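Local atomic coordinates of DUF4973 domain-containing protein (Bacteroides thetaiotaomicron, PDB entry 4QNI), a protein that is of unknown function but is probably an auxiliary nutrient-binding lipoprotein of a gut bacterium, built from two beta-rich domains. Residues A[71-76]-A[158-163]; A[83-86]-A[90-93]; A[173-178]-A[287-292]; A[207-212]-A[223-228]; A[322-325]-A[329-332]. All coordinates share one frame; numbering follows the deposited sequence.

In the fold
Contact 3 is the buried one: an aromatic side chain meets two aliphatic ones on the inner side of the curled antiparallel sheet of the C-terminal half. Contact 4 uses strand 205-210, the neighbour of strand 173-176 from contact 3, and the two are tied by a salt bridge between R207 and D174; its own chemistry is polar, a salt bridge plus a tyrosine hydrogen bond. Contacts 1 and 2, both partly buried, use helix 74-85, the first at its capped start and the second at its aromatic-lined end. Contact 2 also packs on contact 4, through L91 against the 224-227 turn. Contact 5 lies in the C-terminal loops beside a second subunit, with no hydrogen bond across it, carbon meeting carbon and one carbonyl.

Contact 1 (A[71-76]-A[158-163])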
# COMPACT_ATOMS: atom_id res chain seq x y z
N ALA A 71 0.25 -22.55 24.10
CA ALA A 71 -1.05 -23.12 24.40
C ALA A 71 -2.00 -23.00 23.22
O ALA A 71 -1.78 -22.18 22.33
CB ALA A 71 -1.66 -22.47 25.65
N HIS A 72 -3.03 -23.86 23.23
CA HIS A 72 -4.14 -23.88 22.28
C HIS A 72 -4.83 -22.52 22.38
O HIS A 72 -4.93 -21.99 23.48
CB HIS A 72 -5.09 -25.04 22.63
CG HIS A 72 -6.24 -25.20 21.67
ND1 HIS A 72 -7.52 -25.47 22.12
CD2 HIS A 72 -6.25 -25.11 20.32
CE1 HIS A 72 -8.28 -25.50 21.04
NE2 HIS A 72 -7.56 -25.28 19.94
N ASP A 73 -5.19 -21.90 21.24
CA ASP A 73 -5.82 -20.58 21.23
C ASP A 73 -7.12 -20.62 20.40
O ASP A 73 -7.21 -20.03 19.33
CB ASP A 73 -4.83 -19.53 20.69
CG ASP A 73 -5.28 -18.08 20.84
OD1 ASP A 73 -6.39 -17.84 21.41
OD2 ASP A 73 -4.55 -17.19 20.38
N ALA A 74 -8.14 -21.29 20.94
CA ALA A 74 -9.45 -21.41 20.30
C ALA A 74 -10.15 -20.03 20.19
O ALA A 74 -10.88 -19.80 19.23
CB ALA A 74 -10.32 -22.39 21.07
N ASP A 75 -9.83 -19.11 21.11
CA ASP A 75 -10.38 -17.74 21.15
C ASP A 75 -10.08 -16.96 19.91
O ASP A 75 -11.01 -16.46 19.29
CB ASP A 75 -9.87 -16.94 22.37
CG ASP A 75 -10.52 -17.30 23.67
OD1 ASP A 75 -11.75 -17.55 23.68
OD2 ASP A 75 -9.82 -17.28 24.70
N THR A 76 -8.80 -16.86 19.51
CA THR A 76 -8.39 -16.14 18.31
C THR A 76 -9.04 -16.77 17.06
O THR A 76 -9.48 -16.04 16.17
CB THR A 76 -6.86 -16.10 18.22
OG1 THR A 76 -6.36 -15.50 19.42
CG2 THR A 76 -6.34 -15.32 17.02
N TYR A 158 2.10 -11.53 16.08
CA TYR A 158 3.40 -12.24 16.10
C TYR A 158 3.45 -13.33 17.16
O TYR A 158 4.15 -14.31 16.98
CB TYR A 158 4.56 -11.26 16.36
CG TYR A 158 4.99 -10.37 15.20
CD1 TYR A 158 4.33 -10.43 13.97
CD2 TYR A 158 6.03 -9.47 15.34
CE1 TYR A 158 4.72 -9.61 12.91
CE2 TYR A 158 6.42 -8.64 14.29
CZ TYR A 158 5.76 -8.71 13.08
OH TYR A 158 6.15 -7.89 12.04
N ALA A 159 2.73 -13.14 18.28
CA ALA A 159 2.67 -14.09 19.39
C ALA A 159 1.57 -15.14 19.19
O ALA A 159 1.36 -15.99 20.06
CB ALA A 159 2.46 -13.34 20.69
N LYS A 160 0.91 -15.13 18.02
CA LYS A 160 -0.18 -16.04 17.69
C LYS A 160 0.02 -16.66 16.32
O LYS A 160 0.47 -15.99 15.40
CB LYS A 160 -1.53 -15.32 17.77
CG LYS A 160 -2.07 -15.32 19.20
CD LYS A 160 -2.86 -14.10 19.53
CE LYS A 160 -3.59 -14.22 20.84
NZ LYS A 160 -2.71 -14.64 21.97
N ALA A 161 -0.29 -17.95 16.21
CA ALA A 161 -0.15 -18.71 14.97
C ALA A 161 -1.44 -19.52 14.69
O ALA A 161 -1.75 -20.46 15.43
CB ALA A 161 1.07 -19.64 15.07
N ILE A 162 -2.19 -19.14 13.64
CA ILE A 162 -3.39 -19.82 13.20
C ILE A 162 -2.94 -20.61 11.98
O ILE A 162 -2.77 -20.03 10.90
CB ILE A 162 -4.56 -18.84 12.95
CG1 ILE A 162 -4.86 -17.93 14.17
CG2 ILE A 162 -5.81 -19.54 12.47
CD1 ILE A 162 -4.97 -18.59 15.63
N LEU A 163 -2.62 -21.91 12.17
CA LEU A 163 -2.02 -22.71 11.11
C LEU A 163 -3.00 -23.58 10.34
O LEU A 163 -3.50 -24.58 10.86
CB LEU A 163 -0.84 -23.57 11.61
CG LEU A 163 0.17 -22.94 12.61
CD1 LEU A 163 1.03 -24.01 13.27
CD2 LEU A 163 1.00 -21.82 11.96
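The N-cap of helix 74-85 is the site of this contact: D73, the residue just ahead of the helix, uses its carboxylate both to cap the first turn and to face K160 of strand 160-168. D73 OD1 accepts from the backbone N of T76 at 3.2 Å, and the N-H points almost straight at it (168°), although it comes from well above the carboxylate plane. The T76 hydroxyl donates to the other oxygen, OG1 to D73 OD2 2.7 Å, also from above the plane. Two bonds hold the carboxylate to the helix start and fix its rotation. K160 meets the same OD2 with its aliphatic chain as well as its amine. Its NZ is 3.5 Å from D73 OD2, a long salt bridge, while K160 CE is closer, at 3.2 Å. Bends at chi2 and chi4 carry the lysine past the carboxylate at about a right angle, and K160 CE also lies 3.4 Å from T76 OG1. The positive charge probably helps to keep D73 ionised. The apolar half is T76 CG2, 3.8 Å from I162 CD1; CG2, anti to the backbone N, turns toward I162, while OG1, beside that N, faces the D73 carboxylate. Strand 135-142 lies between strands 66-72 and 160-168 in the sheet, bonded through its backbone to D73 at P139 and to A161 at L140, and carries Q141 against D73 and K160 and V137 against I162.

Contact 2 (A[83-86]-A[90-93])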
# COMPACT_ATOMS: atom_id res chain seq x y z
N ALA A 83 -15.40 -12.97 12.30
CA ALA A 83 -14.98 -11.80 11.51
C ALA A 83 -14.95 -12.11 10.01
O ALA A 83 -15.27 -11.25 9.20
CB ALA A 83 -13.60 -11.32 11.96
N ARG A 84 -14.58 -13.32 9.65
CA ARG A 84 -14.44 -13.71 8.26
C ARG A 84 -15.73 -14.26 7.64
O ARG A 84 -16.00 -13.98 6.46
CB ARG A 84 -13.33 -14.77 8.16
CG ARG A 84 -12.48 -14.67 6.91
CD ARG A 84 -11.04 -14.41 7.30
NE ARG A 84 -10.11 -15.31 6.61
CZ ARG A 84 -8.80 -15.34 6.82
NH1 ARG A 84 -8.25 -14.51 7.71
NH2 ARG A 84 -8.03 -16.18 6.15
N TYR A 85 -16.50 -15.07 8.38
CA TYR A 85 -17.66 -15.73 7.80
C TYR A 85 -19.00 -15.44 8.49
O TYR A 85 -20.03 -15.89 7.99
CB TYR A 85 -17.41 -17.25 7.79
CG TYR A 85 -16.16 -17.65 7.03
CD1 TYR A 85 -16.09 -17.52 5.65
CD2 TYR A 85 -15.04 -18.14 7.69
CE1 TYR A 85 -14.95 -17.87 4.94
CE2 TYR A 85 -13.89 -18.50 7.00
CZ TYR A 85 -13.85 -18.37 5.62
OH TYR A 85 -12.72 -18.73 4.92
N ALA A 86 -18.99 -14.71 9.62
CA ALA A 86 -20.18 -14.37 10.40
C ALA A 86 -21.06 -15.63 10.67
O ALA A 86 -20.56 -16.59 11.25
CB ALA A 86 -20.98 -13.27 9.72
N GLU A 90 -20.73 -23.13 8.24
CA GLU A 90 -20.36 -24.22 7.34
C GLU A 90 -19.00 -23.94 6.67
O GLU A 90 -18.35 -24.85 6.17
CB GLU A 90 -21.46 -24.44 6.29
CG GLU A 90 -22.86 -24.65 6.85
CD GLU A 90 -23.85 -23.49 6.77
OE1 GLU A 90 -23.43 -22.31 6.83
OE2 GLU A 90 -25.07 -23.78 6.68
N LEU A 91 -18.56 -22.66 6.68
CA LEU A 91 -17.31 -22.20 6.08
C LEU A 91 -16.21 -21.97 7.10
O LEU A 91 -15.10 -21.61 6.71
CB LEU A 91 -17.57 -20.89 5.32
CG LEU A 91 -18.59 -20.93 4.18
CD1 LEU A 91 -18.66 -19.60 3.48
CD2 LEU A 91 -18.25 -22.01 3.18
N TYR A 92 -16.52 -22.11 8.41
CA TYR A 92 -15.54 -21.83 9.48
C TYR A 92 -14.32 -22.72 9.39
O TYR A 92 -14.43 -23.84 8.93
CB TYR A 92 -16.17 -22.06 10.85
CG TYR A 92 -17.04 -20.96 11.41
CD1 TYR A 92 -17.44 -19.89 10.62
CD2 TYR A 92 -17.46 -20.99 12.73
CE1 TYR A 92 -18.24 -18.88 11.14
CE2 TYR A 92 -18.25 -19.97 13.27
CZ TYR A 92 -18.63 -18.91 12.47
OH TYR A 92 -19.42 -17.93 13.00
N TYR A 93 -13.16 -22.22 9.85
CA TYR A 93 -11.97 -23.05 10.01
C TYR A 93 -12.23 -23.91 11.23
O TYR A 93 -12.72 -23.38 12.24
CB TYR A 93 -10.70 -22.20 10.17
CG TYR A 93 -10.37 -21.37 8.96
CD1 TYR A 93 -9.80 -21.95 7.83
CD2 TYR A 93 -10.58 -19.99 8.96
CE1 TYR A 93 -9.49 -21.19 6.71
CE2 TYR A 93 -10.26 -19.22 7.84
CZ TYR A 93 -9.71 -19.82 6.72
OH TYR A 93 -9.41 -19.08 5.59
O HOH W 1 -11.06 -16.67 4.23
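Y85 takes the largest share of the contact, and its ring is covered on both faces. Over one face lie L91 O, 3.3 Å from Y85 CE2, and L91 CB, a CH-pi contact 4.0 Å from the ring centroid and 22° off the ring normal; R84 CB covers the opposite face. The edge of the same ring turns toward the face of Y93 in an offset edge-to-face pair, with centroids 5.8 Å apart and planes at 60°. Y92 offers an edge to the base of the side chain, with CE1 3.8 Å from Y85 CB. These rings pack where helix 74-85 ends: A86 leaves helical geometry with positive phi (49°), and the chain turns back through the 3-10 segment at E90 and L91 toward strand 93-95. N81, one helical turn before Y85, accepts from the backbone N of Y93 and ties the returning chain to the helix. Polar contacts gather at the two ends of the cluster. Y92 OH donates to A86 O, near the plane of its ring, but the modelled 2.5 Å is very short and its exact length doubtful. At the other end one water accepts from R84 NE at 2.9 Å, in the guanidinium plane, and bonds to Y85 OH at 2.7 Å and to Y93 OH. K135 also bonds Y85 OH, donates to L91 O and makes a cation-pi contact with the Y93 ring.

Contact 3 (A[173-178]-A[287-292]); sequences GDYSGT and VIINNV
The Y175 ring is the one flat group that carries this contact, and it meets strand 287-292 with its hydroxyl end. Two atoms of that strand come to the ring, both obliquely: I289 CD1, 3.8 Å from Y175 CE2, and the backbone O of V287, 4.1 Å from the same carbon. At the tip, Y175 OH touches two methyl groups, 3.7 Å from V287 CG1 and 3.7 Å from I289 CD1. No hydrogen bond crosses between the segments. CG anti to the carbonyl carbon (chi1 -82°) sends the side chain across the 8.7 Å between the CA atoms of Y175 and V287. I289 reaches it through an extended chain (chi2 164°) that crosses the tyrosine at about a right angle. Strand 306-321 lies between the two strands, its T315 bonded through the backbone to S176 and its L316 to V287; since 173-176 also pairs with 205-210, the sheet is curled round as in a barrel. Y175 thus points into the enclosed side, with L314, L316 and F239 also touching it. The phenol is not left unpaired, because its OH hydrogen-bonds to the backbone O of Y171. With a leucine here there is no phenol oxygen, so the Y171 carbonyl would probably be left without its mate and a gap is likely to open beside V287 and I289. The chemistry is accordingly dispersive across the two segments, with one polar atom, Y175 OH, satisfied by the backbone O of Y171, just ahead of strand 173-176.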
# COMPACT_ATOMS: atom_id res chain seq x y z
N GLY A 173 -2.22 -30.64 -3.87
CA GLY A 173 -1.93 -29.23 -3.95
C GLY A 173 -2.97 -28.57 -4.82
O GLY A 173 -4.03 -29.16 -5.10
N ASP A 174 -2.64 -27.36 -5.28
CA ASP A 174 -3.51 -26.56 -6.12
C ASP A 174 -3.16 -26.80 -7.57
O ASP A 174 -2.16 -26.31 -8.11
CB ASP A 174 -3.48 -25.06 -5.72
CG ASP A 174 -4.01 -24.77 -4.30
OD1 ASP A 174 -4.56 -25.70 -3.67
OD2 ASP A 174 -3.86 -23.64 -3.83
N TYR A 175 -4.00 -27.61 -8.19
CA TYR A 175 -3.89 -27.94 -9.60
C TYR A 175 -4.32 -26.77 -10.44
O TYR A 175 -5.15 -25.97 -10.00
CB TYR A 175 -4.81 -29.12 -9.93
CG TYR A 175 -4.25 -30.48 -9.59
CD1 TYR A 175 -4.32 -30.98 -8.29
CD2 TYR A 175 -3.79 -31.32 -10.59
CE1 TYR A 175 -3.85 -32.26 -7.98
CE2 TYR A 175 -3.37 -32.61 -10.30
CZ TYR A 175 -3.35 -33.06 -8.99
OH TYR A 175 -2.82 -34.30 -8.74
N SER A 176 -3.81 -26.67 -11.65
CA SER A 176 -4.32 -25.69 -12.59
C SER A 176 -5.62 -26.28 -13.12
O SER A 176 -5.65 -27.47 -13.40
CB SER A 176 -3.33 -25.47 -13.72
OG SER A 176 -3.95 -24.80 -14.81
N GLY A 177 -6.66 -25.47 -13.23
CA GLY A 177 -7.93 -25.91 -13.80
C GLY A 177 -8.11 -25.48 -15.25
O GLY A 177 -9.18 -25.67 -15.83
N THR A 178 -7.08 -24.91 -15.84
CA THR A 178 -7.05 -24.39 -17.23
C THR A 178 -7.49 -25.46 -18.29
O THR A 178 -8.14 -25.09 -19.27
CB THR A 178 -5.63 -23.85 -17.48
OG1 THR A 178 -5.52 -22.62 -16.75
CG2 THR A 178 -5.32 -23.60 -18.93
N VAL A 287 2.36 -33.26 -12.09
CA VAL A 287 1.46 -34.40 -12.03
C VAL A 287 0.42 -34.09 -13.09
O VAL A 287 -0.28 -33.10 -12.96
CB VAL A 287 0.85 -34.69 -10.63
CG1 VAL A 287 -0.12 -35.88 -10.70
CG2 VAL A 287 1.95 -34.95 -9.60
N ILE A 288 0.36 -34.88 -14.17
CA ILE A 288 -0.63 -34.63 -15.21
C ILE A 288 -1.72 -35.70 -15.16
O ILE A 288 -1.40 -36.87 -15.27
CB ILE A 288 0.06 -34.56 -16.59
CG1 ILE A 288 1.04 -33.36 -16.63
CG2 ILE A 288 -0.95 -34.51 -17.76
CD1 ILE A 288 1.95 -33.33 -17.81
N ILE A 289 -2.99 -35.31 -15.00
CA ILE A 289 -4.08 -36.31 -15.00
C ILE A 289 -4.86 -36.10 -16.27
O ILE A 289 -5.41 -35.03 -16.47
CB ILE A 289 -5.00 -36.28 -13.73
CG1 ILE A 289 -4.19 -36.33 -12.41
CG2 ILE A 289 -6.07 -37.41 -13.78
CD1 ILE A 289 -5.03 -35.91 -11.18
N ASN A 290 -4.91 -37.11 -17.12
CA ASN A 290 -5.61 -37.03 -18.40
C ASN A 290 -6.92 -37.76 -18.38
O ASN A 290 -7.11 -38.69 -17.60
CB ASN A 290 -4.73 -37.60 -19.51
CG ASN A 290 -3.51 -36.79 -19.82
OD1 ASN A 290 -2.38 -37.28 -19.71
ND2 ASN A 290 -3.70 -35.55 -20.19
N ASN A 291 -7.81 -37.35 -19.29
CA ASN A 291 -9.12 -37.94 -19.56
C ASN A 291 -10.05 -37.98 -18.34
O ASN A 291 -10.74 -38.98 -18.11
CB ASN A 291 -8.98 -39.34 -20.19
CG ASN A 291 -8.33 -39.25 -21.53
OD1 ASN A 291 -8.74 -38.47 -22.38
ND2 ASN A 291 -7.25 -39.98 -21.72
N VAL A 292 -10.10 -36.87 -17.62
CA VAL A 292 -11.04 -36.70 -16.53
C VAL A 292 -12.36 -36.44 -17.25
O VAL A 292 -12.43 -35.55 -18.08
CB VAL A 292 -10.63 -35.56 -15.57
CG1 VAL A 292 -11.68 -35.34 -14.50
CG2 VAL A 292 -9.26 -35.82 -14.95

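Contact 4 (A[207-212]-A[223-228])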
# COMPACT_ATOMS: atom_id res chain seq x y z
N ARG A 207 -8.15 -27.28 -5.99
CA ARG A 207 -7.41 -27.83 -4.87
C ARG A 207 -7.65 -29.33 -4.75
O ARG A 207 -8.81 -29.77 -4.66
CB ARG A 207 -7.80 -27.09 -3.56
CG ARG A 207 -6.96 -27.53 -2.36
CD ARG A 207 -7.02 -26.52 -1.26
NE ARG A 207 -6.27 -25.33 -1.64
CZ ARG A 207 -6.41 -24.15 -1.08
NH1 ARG A 207 -7.31 -23.96 -0.12
NH2 ARG A 207 -5.66 -23.13 -1.48
N GLY A 208 -6.55 -30.08 -4.71
CA GLY A 208 -6.51 -31.53 -4.55
C GLY A 208 -6.11 -31.78 -3.11
O GLY A 208 -4.99 -31.46 -2.73
N TYR A 209 -7.05 -32.29 -2.30
CA TYR A 209 -6.82 -32.54 -0.87
C TYR A 209 -6.42 -33.95 -0.61
O TYR A 209 -6.99 -34.87 -1.19
CB TYR A 209 -8.12 -32.28 -0.09
CG TYR A 209 -8.69 -30.91 -0.27
CD1 TYR A 209 -9.55 -30.62 -1.33
CD2 TYR A 209 -8.41 -29.89 0.64
CE1 TYR A 209 -10.10 -29.35 -1.49
CE2 TYR A 209 -9.00 -28.64 0.52
CZ TYR A 209 -9.85 -28.38 -0.54
OH TYR A 209 -10.36 -27.12 -0.68
N VAL A 210 -5.52 -34.16 0.35
CA VAL A 210 -5.08 -35.52 0.71
C VAL A 210 -6.19 -36.33 1.41
O VAL A 210 -6.93 -35.80 2.26
CB VAL A 210 -3.82 -35.47 1.60
CG1 VAL A 210 -3.45 -36.84 2.13
CG2 VAL A 210 -2.67 -34.90 0.82
N ILE A 211 -6.28 -37.63 1.06
CA ILE A 211 -7.12 -38.65 1.71
C ILE A 211 -6.15 -39.61 2.38
O ILE A 211 -6.20 -39.81 3.60
CB ILE A 211 -8.15 -39.34 0.77
CG1 ILE A 211 -9.29 -38.34 0.47
CG2 ILE A 211 -8.69 -40.63 1.44
CD1 ILE A 211 -10.40 -38.86 -0.46
N ASP A 212 -5.25 -40.17 1.59
CA ASP A 212 -4.14 -41.01 2.05
C ASP A 212 -2.96 -40.80 1.08
O ASP A 212 -2.95 -39.80 0.35
CB ASP A 212 -4.57 -42.48 2.21
CG ASP A 212 -5.10 -43.17 0.97
OD1 ASP A 212 -4.70 -42.77 -0.16
OD2 ASP A 212 -5.85 -44.17 1.12
N VAL A 223 -17.61 -26.38 -7.72
CA VAL A 223 -17.71 -26.34 -6.25
C VAL A 223 -16.30 -26.17 -5.70
O VAL A 223 -15.34 -26.71 -6.25
CB VAL A 223 -18.41 -27.60 -5.68
CG1 VAL A 223 -18.52 -27.55 -4.15
CG2 VAL A 223 -19.78 -27.81 -6.31
N ASP A 224 -16.16 -25.38 -4.64
CA ASP A 224 -14.88 -25.17 -3.98
C ASP A 224 -15.12 -25.00 -2.48
O ASP A 224 -16.26 -25.15 -2.02
CB ASP A 224 -14.07 -23.99 -4.59
CG ASP A 224 -14.68 -22.59 -4.46
OD1 ASP A 224 -15.39 -22.33 -3.46
OD2 ASP A 224 -14.39 -21.73 -5.33
N GLU A 225 -14.04 -24.72 -1.74
CA GLU A 225 -13.96 -24.52 -0.29
C GLU A 225 -14.92 -23.48 0.27
O GLU A 225 -15.20 -23.50 1.47
CB GLU A 225 -12.55 -24.05 0.03
CG GLU A 225 -11.90 -24.81 1.14
CD GLU A 225 -10.45 -24.42 1.27
OE1 GLU A 225 -10.18 -23.26 1.66
OE2 GLU A 225 -9.57 -25.28 1.03
N ASP A 226 -15.34 -22.49 -0.54
CA ASP A 226 -16.20 -21.44 -0.03
C ASP A 226 -17.71 -21.74 -0.25
O ASP A 226 -18.54 -20.91 0.09
CB ASP A 226 -15.77 -20.05 -0.54
CG ASP A 226 -14.44 -19.58 0.05
OD1 ASP A 226 -14.06 -20.05 1.16
OD2 ASP A 226 -13.78 -18.74 -0.58
N TYR A 227 -18.04 -22.97 -0.68
CA TYR A 227 -19.42 -23.47 -0.80
C TYR A 227 -19.83 -24.04 0.54
O TYR A 227 -19.13 -24.92 1.08
CB TYR A 227 -19.53 -24.56 -1.90
CG TYR A 227 -19.62 -24.02 -3.32
CD1 TYR A 227 -18.62 -23.20 -3.84
CD2 TYR A 227 -20.70 -24.35 -4.14
CE1 TYR A 227 -18.72 -22.68 -5.12
CE2 TYR A 227 -20.78 -23.87 -5.45
CZ TYR A 227 -19.79 -23.03 -5.93
OH TYR A 227 -19.85 -22.53 -7.21
N THR A 228 -20.96 -23.59 1.09
CA THR A 228 -21.44 -24.09 2.39
C THR A 228 -21.85 -25.56 2.26
O THR A 228 -21.81 -26.28 3.25
CB THR A 228 -22.58 -23.22 2.95
OG1 THR A 228 -23.72 -23.34 2.11
CG2 THR A 228 -22.20 -21.75 3.12
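E225 OE2 is gripped by two donors from strand 205-210. R207 NH1 donates at 2.9 Å, with an N-H...O angle of 147°, as part of a salt bridge, and Y209 OH donates to the same E225 OE2 at 2.6 Å. The strand belongs to the large antiparallel sheet of the C-terminal half, and E225 sits in the type I beta turn from D224 to Y227, in the loop joining strands 215-219 and 234-240. The two bonds come from the same face of the carboxylate plane, the arginine on the syn side and the tyrosine on the anti side, both tilted out of it. OE2 lies at the edge of both flat partners, near the guanidinium and ring planes. R164 adds a second salt bridge to OE2, and D174 holds R207 NE, so the arginine is fixed from two sides. A glutamine in place of E225 would probably leave R164 and the NH1 end of R207 without their shared carboxylate charge. The turn is stiffened by an Asx turn, in which D226 N donates to D224 OD1 at 2.9 Å, and by the bond from Y227 N to D224 O. R207 runs across the tyrosine ring: its CG, anti to the backbone N (chi1 -175°), lies over one face of Y209, 3.5 Å above the plane. F217 stacks on Y209. On the glutamate side, E225 CG comes within 3.3 Å of Y209 OH.

Contact 5 (A[322-325]-A[329-332])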
# COMPACT_ATOMS: atom_id res chain seq x y z
N THR A 322 16.53 -27.99 -5.17
CA THR A 322 17.51 -29.02 -4.78
C THR A 322 18.68 -28.46 -3.90
O THR A 322 19.59 -29.24 -3.56
CB THR A 322 18.04 -29.76 -5.99
OG1 THR A 322 18.81 -28.86 -6.77
CG2 THR A 322 16.93 -30.38 -6.82
N GLN A 323 18.63 -27.17 -3.46
CA GLN A 323 19.65 -26.61 -2.54
C GLN A 323 19.26 -26.95 -1.06
O GLN A 323 19.83 -26.40 -0.10
CB GLN A 323 19.89 -25.10 -2.74
CG GLN A 323 20.62 -24.75 -4.04
CD GLN A 323 20.89 -23.27 -4.20
OE1 GLN A 323 20.11 -22.40 -3.75
NE2 GLN A 323 21.99 -22.96 -4.88
N ILE A 324 18.27 -27.86 -0.92
CA ILE A 324 17.73 -28.50 0.29
C ILE A 324 17.62 -30.01 -0.08
O ILE A 324 16.96 -30.34 -1.08
CB ILE A 324 16.38 -27.84 0.76
CG1 ILE A 324 16.53 -26.32 1.03
CG2 ILE A 324 15.82 -28.55 2.00
CD1 ILE A 324 15.99 -25.41 -0.05
N PRO A 325 18.34 -30.94 0.60
CA PRO A 325 18.32 -32.35 0.16
C PRO A 325 17.28 -33.24 0.86
O PRO A 325 17.24 -34.45 0.59
CB PRO A 325 19.74 -32.83 0.49
CG PRO A 325 20.17 -31.96 1.67
CD PRO A 325 19.25 -30.76 1.76
N GLN A 329 11.35 -31.08 2.60
CA GLN A 329 11.63 -29.70 2.99
C GLN A 329 12.01 -28.81 1.79
O GLN A 329 11.85 -27.58 1.88
CB GLN A 329 12.75 -29.67 4.04
CG GLN A 329 12.30 -30.06 5.44
CD GLN A 329 13.19 -29.42 6.48
OE1 GLN A 329 12.97 -28.28 6.91
NE2 GLN A 329 14.22 -30.14 6.91
N ALA A 330 12.49 -29.42 0.68
CA ALA A 330 12.95 -28.74 -0.54
C ALA A 330 11.84 -28.01 -1.34
O ALA A 330 12.19 -27.17 -2.18
CB ALA A 330 13.65 -29.74 -1.46
N ILE A 331 10.54 -28.33 -1.09
CA ILE A 331 9.40 -27.77 -1.82
C ILE A 331 9.22 -26.30 -1.57
O ILE A 331 9.14 -25.87 -0.43
CB ILE A 331 8.06 -28.51 -1.57
CG1 ILE A 331 8.20 -30.00 -1.84
CG2 ILE A 331 6.93 -27.90 -2.43
CD1 ILE A 331 7.48 -30.87 -0.89
N GLU A 332 9.06 -25.54 -2.67
CA GLU A 332 8.77 -24.11 -2.65
C GLU A 332 7.27 -23.94 -2.82
O GLU A 332 6.76 -23.71 -3.92
CB GLU A 332 9.56 -23.35 -3.73
CG GLU A 332 11.05 -23.26 -3.43
CD GLU A 332 11.88 -22.38 -4.34
OE1 GLU A 332 11.39 -22.01 -5.44
OE2 GLU A 332 13.02 -22.05 -3.95
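I324 and A330 form the tight part of this contact, with their CA atoms 4.9 Å apart, the closest pair across the two segments. The A330 methyl touches both the backbone and the side chain of I324: its CB is 3.4 Å from the backbone O of I324 and 4.0 Å from I324 CB. I324 CG2 reaches further along the other segment, 3.7 Å from the backbone N of A330 and 3.9 Å from Q329 CB. With CG1 anti to the carbonyl carbon (chi1 -57°), CG2 stands anti to the backbone N, which turns that methyl toward the backbone of 329-330. No hydrogen bond passes between the segments, and contact rests on carbon surfaces and one carbonyl. The two segments are parts of the C-terminal chain that turns back after strand 306-321: A330 bonds through its backbone to N321 and E332 to D319, while the side chain of E332 binds N321 through OE2. A330 also packs on I320, and T322 is tied back by its own OG1 to the backbone O of Y281. The loose side is that of Q329, which is exposed. It touches the isoleucine with the base of its side chain, at CB, and beyond CG the chain runs on extended. R88 of the second subunit packs on I324 itself, and T228 of that subunit on Q323.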